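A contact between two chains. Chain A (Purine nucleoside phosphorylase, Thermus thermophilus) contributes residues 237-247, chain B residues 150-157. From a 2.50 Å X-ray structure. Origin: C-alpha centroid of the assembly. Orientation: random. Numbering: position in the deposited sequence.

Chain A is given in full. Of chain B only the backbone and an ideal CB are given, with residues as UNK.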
# COMPACT_ATOMS: atom_id res chain seq x y z
N VAL A 237 15.20 3.31 -10.16
CA VAL A 237 13.76 3.71 -10.21
C VAL A 237 13.14 3.14 -11.48
O VAL A 237 13.50 3.49 -12.60
CB VAL A 237 13.58 5.23 -10.00
CG1 VAL A 237 14.90 5.98 -10.03
CG2 VAL A 237 12.55 5.84 -10.95
N PRO A 238 12.18 2.20 -11.33
CA PRO A 238 11.69 1.41 -12.47
C PRO A 238 10.79 2.12 -13.49
O PRO A 238 10.41 1.50 -14.45
CB PRO A 238 10.87 0.31 -11.78
CG PRO A 238 10.38 0.95 -10.48
CD PRO A 238 11.52 1.85 -10.06
N GLU A 239 10.45 3.39 -13.28
CA GLU A 239 9.66 4.14 -14.30
C GLU A 239 10.59 5.15 -14.99
O GLU A 239 10.12 6.24 -15.35
CB GLU A 239 8.36 4.68 -13.68
CG GLU A 239 8.44 5.08 -12.21
CD GLU A 239 8.13 4.05 -11.14
OE1 GLU A 239 6.94 3.68 -10.94
OE2 GLU A 239 9.08 3.65 -10.45
N ARG A 240 11.85 4.72 -15.20
CA ARG A 240 12.97 5.39 -15.92
C ARG A 240 13.71 4.29 -16.70
O ARG A 240 13.88 3.21 -16.10
CB ARG A 240 13.89 6.08 -14.90
CG ARG A 240 13.72 7.59 -14.81
CD ARG A 240 13.62 8.19 -13.41
NE ARG A 240 14.90 8.53 -12.78
CZ ARG A 240 15.05 9.30 -11.70
NH1 ARG A 240 14.01 9.84 -11.08
NH2 ARG A 240 16.26 9.54 -11.23
N GLU A 241 14.10 4.49 -17.97
CA GLU A 241 14.81 3.42 -18.75
C GLU A 241 16.20 3.18 -18.15
O GLU A 241 16.69 4.06 -17.41
CB GLU A 241 14.90 3.74 -20.25
CG GLU A 241 15.70 4.99 -20.60
CD GLU A 241 16.63 4.86 -21.80
OE1 GLU A 241 17.36 3.84 -21.89
OE2 GLU A 241 16.64 5.79 -22.65
N HIS A 242 16.81 2.03 -18.44
CA HIS A 242 18.22 1.66 -18.10
C HIS A 242 18.44 1.66 -16.58
O HIS A 242 18.27 2.72 -15.93
CB HIS A 242 19.24 2.53 -18.86
CG HIS A 242 20.01 1.80 -19.92
ND1 HIS A 242 21.35 1.45 -19.76
CD2 HIS A 242 19.65 1.34 -21.14
CE1 HIS A 242 21.77 0.81 -20.84
NE2 HIS A 242 20.75 0.73 -21.70
N HIS A 243 18.78 0.48 -16.06
CA HIS A 243 19.48 0.24 -14.77
C HIS A 243 20.98 0.36 -15.05
O HIS A 243 21.39 -0.04 -16.15
CB HIS A 243 19.12 -1.16 -14.20
CG HIS A 243 19.52 -1.40 -12.79
ND1 HIS A 243 18.61 -1.80 -11.82
CD2 HIS A 243 20.71 -1.29 -12.16
CE1 HIS A 243 19.22 -1.93 -10.67
NE2 HIS A 243 20.51 -1.61 -10.84
N ALA A 244 21.75 0.90 -14.11
CA ALA A 244 23.24 0.93 -14.15
C ALA A 244 23.78 -0.50 -14.35
O ALA A 244 23.15 -1.47 -13.87
CB ALA A 244 23.77 1.55 -12.88
N THR A 245 24.94 -0.62 -15.01
CA THR A 245 25.69 -1.89 -15.17
C THR A 245 26.74 -1.97 -14.04
O THR A 245 26.78 -1.02 -13.23
CB THR A 245 26.22 -2.00 -16.61
OG1 THR A 245 25.99 -3.34 -17.02
CG2 THR A 245 27.68 -1.63 -16.78
N GLU A 246 27.52 -3.06 -13.97
CA GLU A 246 28.67 -3.23 -13.03
C GLU A 246 29.67 -2.08 -13.22
O GLU A 246 30.03 -1.42 -12.21
CB GLU A 246 29.35 -4.60 -13.23
CG GLU A 246 30.57 -4.84 -12.35
CD GLU A 246 31.53 -5.91 -12.84
OE1 GLU A 246 31.07 -6.90 -13.45
OE2 GLU A 246 32.75 -5.76 -12.61
N GLU A 247 30.09 -1.85 -14.48
CA GLU A 247 31.08 -0.81 -14.92
C GLU A 247 30.66 0.60 -14.46
O GLU A 247 31.56 1.39 -14.07
CB GLU A 247 31.24 -0.91 -16.45
CG GLU A 247 32.47 -0.21 -17.00
CD GLU A 247 32.60 -0.27 -18.52
OE1 GLU A 247 31.93 0.52 -19.22
OE2 GLU A 247 33.38 -1.13 -19.00
N UNK B 150 27.92 -12.00 -17.26
CA UNK B 150 28.56 -11.16 -16.24
C UNK B 150 28.18 -11.52 -14.80
O UNK B 150 27.30 -12.31 -14.57
CB UNK B 150 28.20 -9.69 -16.50
N UNK B 151 28.89 -10.96 -13.83
CA UNK B 151 28.67 -11.23 -12.38
C UNK B 151 27.29 -10.71 -11.96
O UNK B 151 26.64 -11.38 -11.16
CB UNK B 151 29.76 -10.57 -11.53
N UNK B 152 26.87 -9.57 -12.51
CA UNK B 152 25.65 -8.81 -12.12
C UNK B 152 24.80 -8.47 -13.34
O UNK B 152 24.76 -7.32 -13.76
CB UNK B 152 26.03 -7.52 -11.39
N UNK B 153 24.05 -9.43 -13.92
CA UNK B 153 23.24 -9.14 -15.11
C UNK B 153 22.09 -8.18 -14.79
O UNK B 153 21.53 -8.23 -13.72
CB UNK B 153 22.68 -10.44 -15.70
N UNK B 154 21.82 -7.29 -15.74
CA UNK B 154 20.71 -6.28 -15.71
C UNK B 154 19.41 -7.00 -16.05
O UNK B 154 19.33 -7.67 -17.08
CB UNK B 154 20.96 -5.13 -16.69
N UNK B 155 18.40 -6.86 -15.20
CA UNK B 155 17.15 -7.63 -15.34
C UNK B 155 16.01 -6.72 -15.82
O UNK B 155 14.91 -7.22 -15.90
CB UNK B 155 16.77 -8.29 -14.01
N UNK B 156 16.29 -5.47 -16.19
CA UNK B 156 15.34 -4.58 -16.91
C UNK B 156 15.14 -5.14 -18.31
O UNK B 156 16.13 -5.56 -18.96
CB UNK B 156 15.85 -3.14 -16.97
N UNK B 157 13.90 -5.18 -18.78
CA UNK B 157 13.59 -5.73 -20.12
C UNK B 157 14.03 -7.20 -20.13
O UNK B 157 14.61 -7.68 -21.13
CB UNK B 157 14.29 -4.94 -21.23

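Position 150 has its CA-to-CB bond toward chain A, but the nearest group there, E246(A) OE1, is 5.0 Å from the ideal CB. The phi/psi of -74/169 is extended and suits many residues, proline among them. A longer polar or basic side chain might reach the carboxylate. The residue is P150(B). P150(B) CB stays 5.2 Å from E246(A) OE1.

Position 151 points sideways. The ideal CB is 4.3 Å from E246(A) OE1, so a basic or polar side chain would be a reasonable guess. The residue is R151(B). Its CB lies 4.3 Å from E246(A) OE1, but the end of the side chain leads away, and both NH1 and NH2 are hydrogen-bonded elsewhere in the structure.

Position 152 points toward chain A. Its ideal CB is 4.8 Å from E246(A) CB. Chain A offers the aliphatic part of a glutamate here, and the carboxylate lies beyond it. A leucine, methionine or aromatic residue could pack on the methylenes; a lysine or arginine could seek the charge. The residue is F152(B), with chi1 m. Its CD2 lies 3.8 Å from E246(A) CG, which sits at the ring edge near the ring plane.

Position 153 points away, and no atom of 237-247 is within 5.5 Å of its ideal CB. This stretch sets no demand; the phi of -67 permits proline. The residue is P153(B).

Position 154 points toward chain A in an extended backbone. Around its ideal CB lie H243(A) CB at 5.0 Å, A244(A) O at 5.1 Å and T245(A) OG1 at 5.4 Å. The space suits a medium apolar side chain: valine, isoleucine or leucine; threonine would fit by size, but its hydroxyl would fall short of these oxygens. The residue is V154(B), with chi1 t. V154(B) CG1 is 3.9 Å from H243(A) CB, while V154(B) CG2 is 3.9 Å from T245(A) OG1 and 4.0 Å from A244(A) O.

Position 155 points sideways, and nothing of 237-247 is within 5.5 Å of its ideal CB. Many residues would do. The residue is M155(B), whose end leads away.

Position 156 points toward chain A. Its ideal CB is 4.7 Å from H243(A) CB, and a space opens beyond it, lined by P238(A), R240(A), H242(A) and H243(A). A large flat apolar side chain suits it best; leucine or methionine would also fit the chemistry. The residue is F156(B). H243(A) CB sits over its ring face, 3.6 Å from the F156(B) ring centroid, in a CH-pi contact. The imidazole turns its edge to the same ring, with planes at 80°.

Position 157 has a left-handed phi/psi of 61/39, which favours glycine or asparagine but tolerates others. It points sideways, and nothing of 237-247 is within 5.5 Å of its ideal CB. The residue is E157(B). Its end comes nearer but makes no contact with 237-247, and both carboxylate oxygens are hydrogen-bonded elsewhere in the structure.

Chain B, residues 150-157: PRFPVMFE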
# COMPACT_ATOMS: atom_id res chain seq x y z
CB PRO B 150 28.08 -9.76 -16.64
CG PRO B 150 26.72 -10.00 -17.32
CD PRO B 150 26.83 -11.34 -17.99
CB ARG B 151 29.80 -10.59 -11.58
CG ARG B 151 29.53 -10.50 -10.08
CD ARG B 151 29.74 -11.80 -9.35
NE ARG B 151 28.68 -12.76 -9.54
CZ ARG B 151 28.59 -13.91 -8.90
NH1 ARG B 151 29.50 -14.24 -8.00
NH2 ARG B 151 27.59 -14.74 -9.15
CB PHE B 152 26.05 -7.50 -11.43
CG PHE B 152 26.97 -7.63 -10.24
CD1 PHE B 152 26.58 -8.33 -9.10
CD2 PHE B 152 28.22 -7.03 -10.23
CE1 PHE B 152 27.41 -8.45 -8.00
CE2 PHE B 152 29.05 -7.13 -9.12
CZ PHE B 152 28.64 -7.82 -8.00
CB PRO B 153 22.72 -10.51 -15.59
CG PRO B 153 22.92 -11.46 -14.43
CD PRO B 153 23.94 -10.83 -13.49
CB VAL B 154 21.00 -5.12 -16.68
CG1 VAL B 154 19.89 -4.08 -16.64
CG2 VAL B 154 22.36 -4.47 -16.41
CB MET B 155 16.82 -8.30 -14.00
CG MET B 155 17.80 -9.44 -13.66
SD MET B 155 18.09 -10.66 -15.00
CE MET B 155 16.40 -11.09 -15.38
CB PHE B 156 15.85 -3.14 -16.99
CG PHE B 156 15.69 -2.30 -15.74
CD1 PHE B 156 15.54 -2.88 -14.48
CD2 PHE B 156 15.70 -0.91 -15.83
CE1 PHE B 156 15.40 -2.09 -13.34
CE2 PHE B 156 15.55 -0.13 -14.69
CZ PHE B 156 15.41 -0.72 -13.45
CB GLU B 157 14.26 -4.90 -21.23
CG GLU B 157 13.47 -3.67 -21.65
CD GLU B 157 13.47 -2.57 -20.61
OE1 GLU B 157 14.57 -2.14 -20.20
OE2 GLU B 157 12.36 -2.15 -20.19
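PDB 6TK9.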